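Local coordinates for uncharacterized protein SPOA0173 (Silicibacter pomeroyi, PDB 3EYT) that is of unknown function but has a thioredoxin-like fold of the AhpC/TSA family, and may act as an oxidoreductase, perhaps with an antioxidant role, at residues I48-A51 with Q52-A56; L141-G144 with A145-T149. All coordinates share one frame; numbering follows the deposited sequence. Where two conformers were deposited one is given.

Contact 1 of 2, residues I48-A51 with Q52-A56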
loop_
_atom_site.group_PDB
_atom_site.type_symbol
_atom_site.label_atom_id
_atom_site.label_comp_id
_atom_site.label_asym_id
_atom_site.label_seq_id
_atom_site.Cartn_x
_atom_site.Cartn_y
_atom_site.Cartn_z
ATOM N N ILE C 48 2.105 -20.670 8.369
ATOM C CA ILE C 48 2.966 -19.962 9.299
ATOM C C ILE C 48 3.170 -20.792 10.605
ATOM O O ILE C 48 4.300 -20.973 11.031
ATOM C CB ILE C 48 2.436 -18.521 9.536
ATOM C CG1 ILE C 48 2.807 -17.634 8.328
ATOM C CG2 ILE C 48 3.046 -17.920 10.773
ATOM C CD1 ILE C 48 1.954 -16.401 8.242
ATOM N N PRO C 49 2.092 -21.336 11.210
ATOM C CA PRO C 49 2.382 -22.173 12.390
ATOM C C PRO C 49 3.283 -23.355 12.064
ATOM O O PRO C 49 4.102 -23.727 12.885
ATOM C CB PRO C 49 0.996 -22.649 12.849
ATOM C CG PRO C 49 0.083 -21.534 12.394
ATOM C CD PRO C 49 0.643 -21.140 11.029
ATOM N N LEU C 50 3.166 -23.916 10.860
ATOM C CA LEU C 50 4.094 -24.995 10.467
ATOM C C LEU C 50 5.550 -24.509 10.399
ATOM O O LEU C 50 6.450 -25.173 10.898
ATOM C CB LEU C 50 3.676 -25.628 9.138
ATOM C CG LEU C 50 4.622 -26.681 8.555
ATOM C CD1 LEU C 50 4.768 -27.897 9.496
ATOM C CD2 LEU C 50 4.156 -27.128 7.149
ATOM N N ALA C 51 5.776 -23.341 9.781
ATOM C CA ALA C 51 7.123 -22.797 9.678
ATOM C C ALA C 51 7.729 -22.567 11.076
ATOM O O ALA C 51 8.914 -22.840 11.290
ATOM C CB ALA C 51 7.134 -21.513 8.857
ATOM N N GLN C 52 6.920 -22.095 12.014
ATOM C CA GLN C 52 7.385 -21.880 13.379
ATOM C C GLN C 52 7.729 -23.174 14.125
ATOM O O GLN C 52 8.633 -23.179 14.958
ATOM C CB GLN C 52 6.361 -21.061 14.154
ATOM C CG GLN C 52 6.196 -19.659 13.592
ATOM C CD GLN C 52 5.249 -18.822 14.394
ATOM O OE1 GLN C 52 4.081 -19.154 14.526
ATOM N NE2 GLN C 52 5.734 -17.723 14.912
ATOM N N LYS C 53 7.011 -24.252 13.813
ATOM C CA LYS C 53 7.307 -25.596 14.363
ATOM C C LYS C 53 8.622 -26.107 13.843
ATOM O O LYS C 53 9.434 -26.608 14.613
ATOM C CB LYS C 53 6.192 -26.593 14.018
ATOM C CG LYS C 53 4.953 -26.401 14.875
ATOM C CD LYS C 53 3.800 -27.216 14.354
ATOM C CE LYS C 53 2.628 -27.109 15.303
ATOM N NZ LYS C 53 1.386 -27.689 14.705
ATOM N N VAL C 54 8.832 -25.960 12.524
ATOM C CA VAL C 54 10.102 -26.330 11.914
ATOM C C VAL C 54 11.230 -25.556 12.576
ATOM O O VAL C 54 12.260 -26.149 12.949
ATOM C CB VAL C 54 10.083 -26.107 10.375
ATOM C CG1 VAL C 54 11.470 -26.340 9.759
ATOM C CG2 VAL C 54 9.001 -27.039 9.721
ATOM N N ARG C 55 11.046 -24.247 12.722
ATOM C CA ARG C 55 12.068 -23.421 13.348
ATOM C C ARG C 55 12.368 -23.885 14.765
ATOM O O ARG C 55 13.543 -23.957 15.146
ATOM C CB ARG C 55 11.694 -21.927 13.333
ATOM C CG ARG C 55 12.696 -21.009 14.094
ATOM C CD ARG C 55 14.062 -20.869 13.427
ATOM N NE ARG C 55 14.814 -22.134 13.434
ATOM C CZ ARG C 55 15.821 -22.455 12.617
ATOM N NH1 ARG C 55 16.258 -21.620 11.666
ATOM N NH2 ARG C 55 16.375 -23.658 12.732
ATOM N N ALA C 56 11.318 -24.184 15.541
ATOM C CA ALA C 56 11.498 -24.670 16.899
ATOM C C ALA C 56 12.100 -26.084 16.909
ATOM O O ALA C 56 12.860 -26.410 17.798
ATOM C CB ALA C 56 10.168 -24.620 17.693
#
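Helix 41-57 of the thioredoxin-like fold connects strands 30-36 and 63-69 in a beta-alpha-beta crossover, and here I48-A51 meets the next turn, Q52-A56. Four successive i to i+4 bonds tie the turns together. The Q52 N to I48 O bond is 3.0 Å, nearly straight at the hydrogen (163°). V54 N to L50 O is similar, and R55 N reaches A51 O at 2.9 Å. The K53 N to P49 O bond is the most bent of the four, at 148°. P49 has no N-H to give, and the helix kinks where its nitrogen lacks a bond to the preceding turn.

The side chains of Q52 and K53 fold back over the carbonyls of the turn before. Q52 turns CG back beside its own backbone N (chi1 -64°), which lays CG 3.4 Å from I48 O; the place of its amide end is less certain, since the residue adopts two conformers. K53 starts out in the same way, with its CG 3.4 Å from P49 O, then runs extended to a salt bridge with E140. On the buried flank, I48 packs on F36, A51 touches E34 and V54 lies against V32 and V65, so this side of the helix rests on the sheet. R55 bends at chi2 and chi3 away from the preceding turn, and its guanidinium group is held by the carbonyls of V63 and F58 and by E60. One turn apart, L50 and V54 meet through single methyls, CD1 of L50 lying 4.3 Å from CG2 of V54.

Contact 2 of 2, residues L141-G144 with A145-T149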
loop_
_atom_site.group_PDB
_atom_site.type_symbol
_atom_site.label_atom_id
_atom_site.label_comp_id
_atom_site.label_asym_id
_atom_site.label_seq_id
_atom_site.Cartn_x
_atom_site.Cartn_y
_atom_site.Cartn_z
ATOM N N LEU C 141 4.848 -35.401 9.906
ATOM C CA LEU C 141 5.685 -36.618 9.867
ATOM C C LEU C 141 6.484 -36.693 8.566
ATOM O O LEU C 141 7.688 -37.001 8.573
ATOM C CB LEU C 141 4.859 -37.904 10.039
ATOM C CG LEU C 141 4.445 -38.251 11.480
ATOM C CD1 LEU C 141 3.390 -39.312 11.474
ATOM C CD2 LEU C 141 5.682 -38.698 12.297
ATOM N N LEU C 142 5.840 -36.416 7.442
ATOM C CA LEU C 142 6.565 -36.600 6.166
ATOM C C LEU C 142 7.551 -35.471 5.912
ATOM O O LEU C 142 8.637 -35.721 5.382
ATOM C CB LEU C 142 5.614 -36.832 4.981
ATOM C CG LEU C 142 4.837 -38.165 5.092
ATOM C CD1 LEU C 142 3.548 -38.162 4.250
ATOM C CD2 LEU C 142 5.679 -39.425 4.815
ATOM N N LEU C 143 7.205 -34.250 6.331
ATOM C CA LEU C 143 8.143 -33.121 6.231
ATOM C C LEU C 143 9.385 -33.307 7.110
ATOM O O LEU C 143 10.510 -33.006 6.684
ATOM C CB LEU C 143 7.461 -31.787 6.580
ATOM C CG LEU C 143 8.351 -30.537 6.481
ATOM C CD1 LEU C 143 8.857 -30.335 5.031
ATOM C CD2 LEU C 143 7.637 -29.262 6.991
ATOM N N GLY C 144 9.184 -33.775 8.344
ATOM C CA GLY C 144 10.305 -34.080 9.241
ATOM C C GLY C 144 11.210 -35.156 8.641
ATOM O O GLY C 144 12.436 -35.052 8.710
ATOM N N ALA C 145 10.600 -36.167 8.013
ATOM C CA ALA C 145 11.350 -37.202 7.300
ATOM C C ALA C 145 12.178 -36.597 6.130
ATOM O O ALA C 145 13.378 -36.903 5.965
ATOM C CB ALA C 145 10.403 -38.305 6.803
ATOM N N GLU C 146 11.561 -35.714 5.345
ATOM C CA GLU C 146 12.286 -35.091 4.220
ATOM C C GLU C 146 13.445 -34.232 4.699
ATOM O O GLU C 146 14.547 -34.298 4.106
ATOM C CB GLU C 146 11.374 -34.246 3.318
ATOM C CG GLU C 146 10.169 -34.974 2.728
ATOM C CD GLU C 146 9.204 -34.014 2.003
ATOM O OE1 GLU C 146 9.040 -32.830 2.422
ATOM O OE2 GLU C 146 8.603 -34.460 1.010
ATOM N N ILE C 147 13.229 -33.463 5.773
ATOM C CA ILE C 147 14.304 -32.623 6.341
ATOM C C ILE C 147 15.481 -33.479 6.856
ATOM O O ILE C 147 16.665 -33.169 6.601
ATOM C CB ILE C 147 13.753 -31.663 7.429
ATOM C CG1 ILE C 147 12.877 -30.568 6.801
ATOM C CG2 ILE C 147 14.868 -30.994 8.226
ATOM C CD1 ILE C 147 11.996 -29.834 7.848
ATOM N N ALA C 148 15.163 -34.570 7.541
ATOM C CA ALA C 148 16.209 -35.506 7.997
ATOM C C ALA C 148 17.003 -36.107 6.847
ATOM O O ALA C 148 18.208 -36.238 6.937
ATOM C CB ALA C 148 15.604 -36.618 8.844
ATOM N N THR C 149 16.329 -36.479 5.773
ATOM C CA THR C 149 16.999 -37.055 4.611
ATOM C C THR C 149 18.035 -36.076 4.047
ATOM O O THR C 149 19.183 -36.458 3.749
ATOM C CB THR C 149 15.974 -37.453 3.521
ATOM O OG1 THR C 149 15.062 -38.410 4.074
ATOM C CG2 THR C 149 16.680 -38.042 2.257
#
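L143 and I147, one turn apart on helix 140-151, make the close apolar part of this contact. CG of L143 lies 4.0 Å from CD1 of I147, the two side chains meeting at a slant. I147 brings CG1 beside its own backbone N (chi1 -70°), which sets that carbon 3.4 Å from L143 O, the carbonyl its own N-H binds. Both side chains press on L123 of strand 120-124. CG of E146 lies against L142 O at 3.2 Å. Farther out the E146 side chain crosses L143 at about a right angle, its carboxylate oxygen OE1 sitting 3.6 Å from CD1 of L143 while also bonding to NE2 of H134. An alanine in place of E146 would probably leave NE2 of H134 without this partner and take away one neighbour of the CD1 methyl of L143.

The other side of the helix is far more open. L141, L142, A145, A148 and T149 are exposed, and mostly backbone bonds join the turns there, such as A145 N to L141 O at 3.1 Å. T149 adds a side-chain bond: its OG1 donates to A145 O over 2.9 Å from above the carbonyl plane, while T149 N reaches the same oxygen from the opposite face. With L143 and I147 turned to L123 and helix 41-57, this is the C-terminal helix packed on the sheet of a thioredoxin-like fold.

Contacts 1 and 2 belong to two different helices, 41-57 and 140-151, which pack against each other; the centres of the two contacts lie about 14 Å apart. Three methyl pairs join the two contacts directly: V54 CG2 to L143 CD2 at 3.8 Å, V54 CG1 to I147 CD1 at 4.0 Å, and L50 CD1 to L143 CD2, also at 4.0 Å. The ridge of L50 and V54 in contact 1 thus faces that of L143 and I147 in contact 2. The K53 salt bridge to E140 adds a polar tie between the same helices. Toward the start of helix 41-57, the side chain of I48 lies near, without touching, C40 and C43, a CxxC pair consistent with a thioredoxin-type redox site.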